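Local structure of tryptophanyl-tRNA synthetase (Aeropyrum pernix, 3A04) at residues T156-L161 with S189-A194; I162-G167 with A233-L238. The protein catalyses the ATP-dependent attachment of L-tryptophan to tRNA(Trp), releasing AMP and diphosphate, as a class I aminoacyl-tRNA synthetase. All coordinates share one frame; numbering follows the deposited sequence. Where two conformers were deposited one is given.

Contact 1. Residues T156-L161 with S189-A194; sequences TPYFRL and SLTQAA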
loop_
_atom_site.group_PDB
_atom_site.type_symbol
_atom_site.label_atom_id
_atom_site.label_comp_id
_atom_site.label_asym_id
_atom_site.label_seq_id
_atom_site.Cartn_x
_atom_site.Cartn_y
_atom_site.Cartn_z
ATOM N N THR A 156 -7.963 -6.660 -4.795
ATOM C CA THR A 156 -8.289 -5.235 -4.693
ATOM C C THR A 156 -8.910 -4.767 -3.403
ATOM O O THR A 156 -8.453 -3.781 -2.850
ATOM C CB THR A 156 -9.116 -4.776 -5.962
ATOM O OG1 THR A 156 -8.261 -4.950 -7.086
ATOM C CG2 THR A 156 -9.426 -3.247 -5.854
ATOM N N PRO A 157 -9.967 -5.437 -2.927
ATOM C CA PRO A 157 -10.611 -4.879 -1.723
ATOM C C PRO A 157 -9.672 -4.857 -0.476
ATOM O O PRO A 157 -9.729 -3.923 0.387
ATOM C CB PRO A 157 -11.850 -5.802 -1.495
ATOM C CG PRO A 157 -11.934 -6.709 -2.676
ATOM C CD PRO A 157 -10.653 -6.628 -3.479
ATOM N N TYR A 158 -8.792 -5.856 -0.389
ATOM C CA TYR A 158 -7.844 -5.975 0.749
ATOM C C TYR A 158 -6.871 -4.849 0.608
ATOM O O TYR A 158 -6.536 -4.166 1.510
ATOM C CB TYR A 158 -7.047 -7.288 0.547
ATOM C CG TYR A 158 -5.775 -7.471 1.327
ATOM C CD1 TYR A 158 -5.820 -7.951 2.635
ATOM C CD2 TYR A 158 -4.547 -7.354 0.719
ATOM C CE1 TYR A 158 -4.642 -8.205 3.341
ATOM C CE2 TYR A 158 -3.388 -7.601 1.393
ATOM C CZ TYR A 158 -3.429 -8.086 2.660
ATOM O OH TYR A 158 -2.228 -8.335 3.281
ATOM N N PHE A 159 -6.375 -4.628 -0.576
ATOM C CA PHE A 159 -5.401 -3.579 -0.709
ATOM C C PHE A 159 -6.050 -2.186 -0.569
ATOM O O PHE A 159 -5.435 -1.289 -0.091
ATOM C CB PHE A 159 -4.453 -3.506 -2.012
ATOM C CG PHE A 159 -3.201 -2.657 -1.791
ATOM C CD1 PHE A 159 -2.144 -3.107 -1.035
ATOM C CD2 PHE A 159 -3.074 -1.397 -2.349
ATOM C CE1 PHE A 159 -1.053 -2.316 -0.842
ATOM C CE2 PHE A 159 -1.941 -0.646 -2.134
ATOM C CZ PHE A 159 -0.978 -1.117 -1.382
ATOM N N ARG A 160 -7.281 -2.036 -0.996
ATOM C CA ARG A 160 -7.944 -0.737 -0.782
ATOM C C ARG A 160 -8.005 -0.387 0.711
ATOM O O ARG A 160 -7.883 0.781 1.100
ATOM C CB ARG A 160 -9.359 -0.790 -1.344
ATOM C CG ARG A 160 -10.018 0.615 -1.355
ATOM C CD ARG A 160 -11.419 0.559 -2.028
ATOM N NE ARG A 160 -11.424 -0.036 -3.336
ATOM C CZ ARG A 160 -12.357 -0.872 -3.776
ATOM N NH1 ARG A 160 -13.362 -1.224 -2.994
ATOM N NH2 ARG A 160 -12.284 -1.334 -5.007
ATOM N N LEU A 161 -8.152 -1.383 1.605
ATOM C CA LEU A 161 -8.154 -0.983 2.985
ATOM C C LEU A 161 -6.837 -0.376 3.390
ATOM O O LEU A 161 -6.812 0.502 4.255
ATOM C CB LEU A 161 -8.407 -2.236 3.940
ATOM C CG LEU A 161 -9.827 -2.848 3.856
ATOM C CD1 LEU A 161 -9.820 -4.184 4.648
ATOM C CD2 LEU A 161 -10.802 -1.825 4.478
ATOM N N SER A 189 2.847 -2.296 8.863
ATOM C CA SER A 189 1.890 -2.074 9.909
ATOM C C SER A 189 0.443 -1.947 9.355
ATOM O O SER A 189 -0.491 -2.560 9.858
ATOM C CB SER A 189 2.314 -0.833 10.677
ATOM O OG SER A 189 1.308 -0.594 11.619
ATOM N N LEU A 190 0.260 -1.158 8.314
ATOM C CA LEU A 190 -1.080 -1.070 7.673
ATOM C C LEU A 190 -1.510 -2.419 7.093
ATOM O O LEU A 190 -2.689 -2.754 7.107
ATOM C CB LEU A 190 -1.119 -0.035 6.536
ATOM C CG LEU A 190 -0.675 1.412 6.861
ATOM C CD1 LEU A 190 -0.566 2.285 5.604
ATOM C CD2 LEU A 190 -1.632 2.068 7.806
ATOM N N THR A 191 -0.567 -3.159 6.528
ATOM C CA THR A 191 -0.928 -4.427 5.823
ATOM C C THR A 191 -1.346 -5.434 6.903
ATOM O O THR A 191 -2.253 -6.225 6.742
ATOM C CB THR A 191 0.328 -4.935 4.992
ATOM O OG1 THR A 191 0.642 -3.951 3.989
ATOM C CG2 THR A 191 0.053 -6.218 4.258
ATOM N N GLN A 192 -0.643 -5.420 8.046
ATOM C CA GLN A 192 -1.034 -6.332 9.084
ATOM C C GLN A 192 -2.402 -6.003 9.590
ATOM O O GLN A 192 -3.124 -6.906 9.996
ATOM C CB GLN A 192 0.053 -6.258 10.199
ATOM C CG GLN A 192 0.305 -7.464 10.910
ATOM C CD GLN A 192 1.110 -7.214 12.230
ATOM O OE1 GLN A 192 0.939 -7.953 13.242
ATOM N NE2 GLN A 192 1.954 -6.162 12.219
ATOM N N ALA A 193 -2.773 -4.710 9.675
ATOM C CA ALA A 193 -4.146 -4.393 10.122
ATOM C C ALA A 193 -5.124 -4.926 9.049
ATOM O O ALA A 193 -6.214 -5.367 9.383
ATOM C CB ALA A 193 -4.320 -2.853 10.228
ATOM N N ALA A 194 -4.802 -4.698 7.754
ATOM C CA ALA A 194 -5.661 -5.275 6.693
ATOM C C ALA A 194 -5.780 -6.779 6.764
ATOM O O ALA A 194 -6.873 -7.364 6.480
ATOM C CB ALA A 194 -5.139 -4.822 5.296
#

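Contact 2. Residues I162-G167 with A233-L238; sequences IQLFSG and AGVVEL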
loop_
_atom_site.group_PDB
_atom_site.type_symbol
_atom_site.label_atom_id
_atom_site.label_comp_id
_atom_site.label_asym_id
_atom_site.label_seq_id
_atom_site.Cartn_x
_atom_site.Cartn_y
_atom_site.Cartn_z
ATOM N N ILE A 162 -5.746 -0.984 2.893
ATOM C CA ILE A 162 -4.435 -0.520 3.239
ATOM C C ILE A 162 -4.305 0.922 2.764
ATOM O O ILE A 162 -3.798 1.793 3.514
ATOM C CB ILE A 162 -3.321 -1.399 2.577
ATOM C CG1 ILE A 162 -3.404 -2.874 3.106
ATOM C CG2 ILE A 162 -1.920 -0.795 2.872
ATOM C CD1 ILE A 162 -2.497 -3.854 2.275
ATOM N N GLN A 163 -4.765 1.186 1.546
ATOM C CA GLN A 163 -4.705 2.581 1.038
ATOM C C GLN A 163 -5.539 3.581 1.874
ATOM O O GLN A 163 -5.081 4.673 2.201
ATOM C CB GLN A 163 -5.204 2.641 -0.374
ATOM C CG GLN A 163 -4.367 1.870 -1.385
ATOM C CD GLN A 163 -5.052 1.814 -2.768
ATOM O OE1 GLN A 163 -6.092 1.141 -2.949
ATOM N NE2 GLN A 163 -4.457 2.504 -3.754
ATOM N N LEU A 164 -6.705 3.163 2.299
ATOM C CA LEU A 164 -7.571 4.052 3.067
ATOM C C LEU A 164 -7.092 4.133 4.510
ATOM O O LEU A 164 -7.205 5.199 5.087
ATOM C CB LEU A 164 -9.015 3.583 3.012
ATOM C CG LEU A 164 -9.578 3.548 1.554
ATOM C CD1 LEU A 164 -11.077 3.152 1.638
ATOM C CD2 LEU A 164 -9.449 4.847 0.796
ATOM N N PHE A 165 -6.514 3.041 5.076
ATOM C CA PHE A 165 -5.998 3.105 6.439
ATOM C C PHE A 165 -4.891 4.125 6.558
ATOM O O PHE A 165 -4.710 4.692 7.661
ATOM C CB PHE A 165 -5.398 1.773 6.948
ATOM C CG PHE A 165 -6.401 0.662 7.122
ATOM C CD1 PHE A 165 -7.771 0.911 7.190
ATOM C CD2 PHE A 165 -5.948 -0.663 7.308
ATOM C CE1 PHE A 165 -8.710 -0.137 7.373
ATOM C CE2 PHE A 165 -6.883 -1.724 7.499
ATOM C CZ PHE A 165 -8.266 -1.457 7.535
ATOM N N SER A 166 -4.096 4.327 5.497
ATOM C CA SER A 166 -2.953 5.254 5.597
ATOM C C SER A 166 -3.375 6.682 5.917
ATOM O O SER A 166 -2.549 7.453 6.462
ATOM C CB SER A 166 -2.112 5.244 4.321
ATOM O OG SER A 166 -2.802 5.896 3.268
ATOM N N GLY A 167 -4.651 7.001 5.692
ATOM C CA GLY A 167 -5.160 8.341 6.057
ATOM C C GLY A 167 -5.627 8.445 7.516
ATOM O O GLY A 167 -5.919 9.545 7.999
ATOM N N ALA A 233 -15.391 4.137 10.293
ATOM C CA ALA A 233 -16.884 4.297 10.271
ATOM C C ALA A 233 -17.369 5.330 9.219
ATOM O O ALA A 233 -16.802 6.370 9.112
ATOM C CB ALA A 233 -17.429 4.660 11.709
ATOM N N GLY A 234 -18.359 5.018 8.403
ATOM C CA GLY A 234 -18.754 5.943 7.354
ATOM C C GLY A 234 -18.129 5.625 5.990
ATOM O O GLY A 234 -18.578 6.114 4.932
ATOM N N VAL A 235 -17.062 4.834 6.003
ATOM C CA VAL A 235 -16.370 4.459 4.796
ATOM C C VAL A 235 -16.551 2.995 4.559
ATOM O O VAL A 235 -17.019 2.598 3.505
ATOM C CB VAL A 235 -14.878 4.792 4.979
ATOM C CG1 VAL A 235 -14.136 4.579 3.731
ATOM C CG2 VAL A 235 -14.772 6.196 5.425
ATOM N N VAL A 236 -16.250 2.189 5.577
ATOM C CA VAL A 236 -16.621 0.812 5.482
ATOM C C VAL A 236 -16.795 0.375 6.963
ATOM O O VAL A 236 -16.017 0.738 7.873
ATOM C CB VAL A 236 -15.518 -0.040 4.688
ATOM C CG1 VAL A 236 -14.316 -0.109 5.463
ATOM C CG2 VAL A 236 -15.980 -1.493 4.506
ATOM N N GLU A 237 -17.854 -0.378 7.206
ATOM C CA GLU A 237 -18.248 -0.676 8.583
ATOM C C GLU A 237 -17.479 -1.961 9.044
ATOM O O GLU A 237 -17.642 -3.059 8.456
ATOM C CB GLU A 237 -19.791 -0.900 8.623
ATOM C CG GLU A 237 -20.627 0.416 8.273
ATOM C CD GLU A 237 -20.025 1.722 8.858
ATOM O OE1 GLU A 237 -20.022 1.894 10.090
ATOM O OE2 GLU A 237 -19.545 2.600 8.075
ATOM N N LEU A 238 -16.635 -1.790 10.035
ATOM C CA LEU A 238 -15.751 -2.860 10.535
ATOM C C LEU A 238 -15.964 -3.001 12.009
ATOM O O LEU A 238 -16.133 -2.025 12.723
ATOM C CB LEU A 238 -14.289 -2.517 10.256
ATOM C CG LEU A 238 -13.932 -2.350 8.765
ATOM C CD1 LEU A 238 -12.549 -1.677 8.560
ATOM C CD2 LEU A 238 -14.042 -3.709 7.977
#

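Contact 1. Residues T156-L161 with S189-A194
The ring of Y158 reaches from helix 156-165 across to helix 183-197 and lies against T191 and A194, two residues one turn apart. Both helices belong to the class I catalytic domain, with its Rossmann-type nucleotide-binding fold; their short axes pass 9.3 Å apart at 130°, slightly nearer perpendicular than antiparallel. With CG anti to the backbone N (chi1 163°), the tyrosine swings toward the facing helix although its CB does not point there. The CE1 side of the ring meets A194: CE1 of Y158 sits 3.9 Å from CB of A194 and equally near that residue's carbonyl carbon, the latter approaching the ring obliquely. Next to it, the backbones come nearest at L161 and A194, with CA atoms 6.2 Å apart, and CB of L161 meets CB of A194 at 4.4 Å. No hydrogen bond joins the two segments. The phenol OH instead bonds to D195, and H198 meets the Y158 ring edge-to-face. A leucine in place of Y158 would probably leave D195 without its phenol partner and open a gap beside A194. T191 turns its OG1 back to the carbonyl of M187 in its own helix, which leaves the methyl to face the tyrosine: CG2 of T191 lies 3.3 Å from OH of Y158, a close contact of carbon with oxygen.

Contact 2. Residues I162-G167 with A233-L238
L164 and F165, near the C-terminal end of helix 156-165, meet V235 and L238 of the loop that leads from helix 219-231 to strand 242-246. The apolar contacts come as two separate pairs. CD1 of L164 touches CG1 of V235 at 4.0 Å, methyl to methyl; the valine presents this branch because CG1 stands anti to its backbone N (chi1 -173°). Beside it, CD1 of L238 approaches the rim of the F165 ring, near the ring plane, 4.3 Å from CE1 of F165. M232 touches both L164 and F165, while L228 of helix 219-231 also packs on the phenylalanine.

The hydrogen bonds stay within each segment. In the loop, N of G234 donates to OE2 of E237 over 2.7 Å, using the carboxylate's syn lone pair at an N-H...O angle of 159°, and so ties the turn together. G234 has a positive phi of 97°, where a side chain would run into the carbonyl O of A233. On the helix side, OG of S166 donates to O of Q163 at 2.8 Å.

Only 108 Å² is buried in all, and carbon meets carbon throughout, so the loop rests on the helix through dispersion and the hydrophobic effect, with no hydrogen bond between the two segments.

In the fold
Helix 156-165 supplies one side of both contacts, whose centres lie about 9 Å apart: contact 1 uses its first turns, contact 2 its last. They also touch directly. CB of A194 comes within 3.4 Å of CG1 of I162, and CD1 of L190 within 3.6 Å of CB of S166, so helix 183-197 packs along the shared helix beyond Y158. Both contacts also border the second subunit, where F159 meets its counterpart and Q163 bonds to Q151 of that subunit. Their centres stand about 21 and 27 Å from the centre of the chain. None of their residues belongs to the HIGH or KMSKS motifs, nor to the iron-sulfur or cadmium sites.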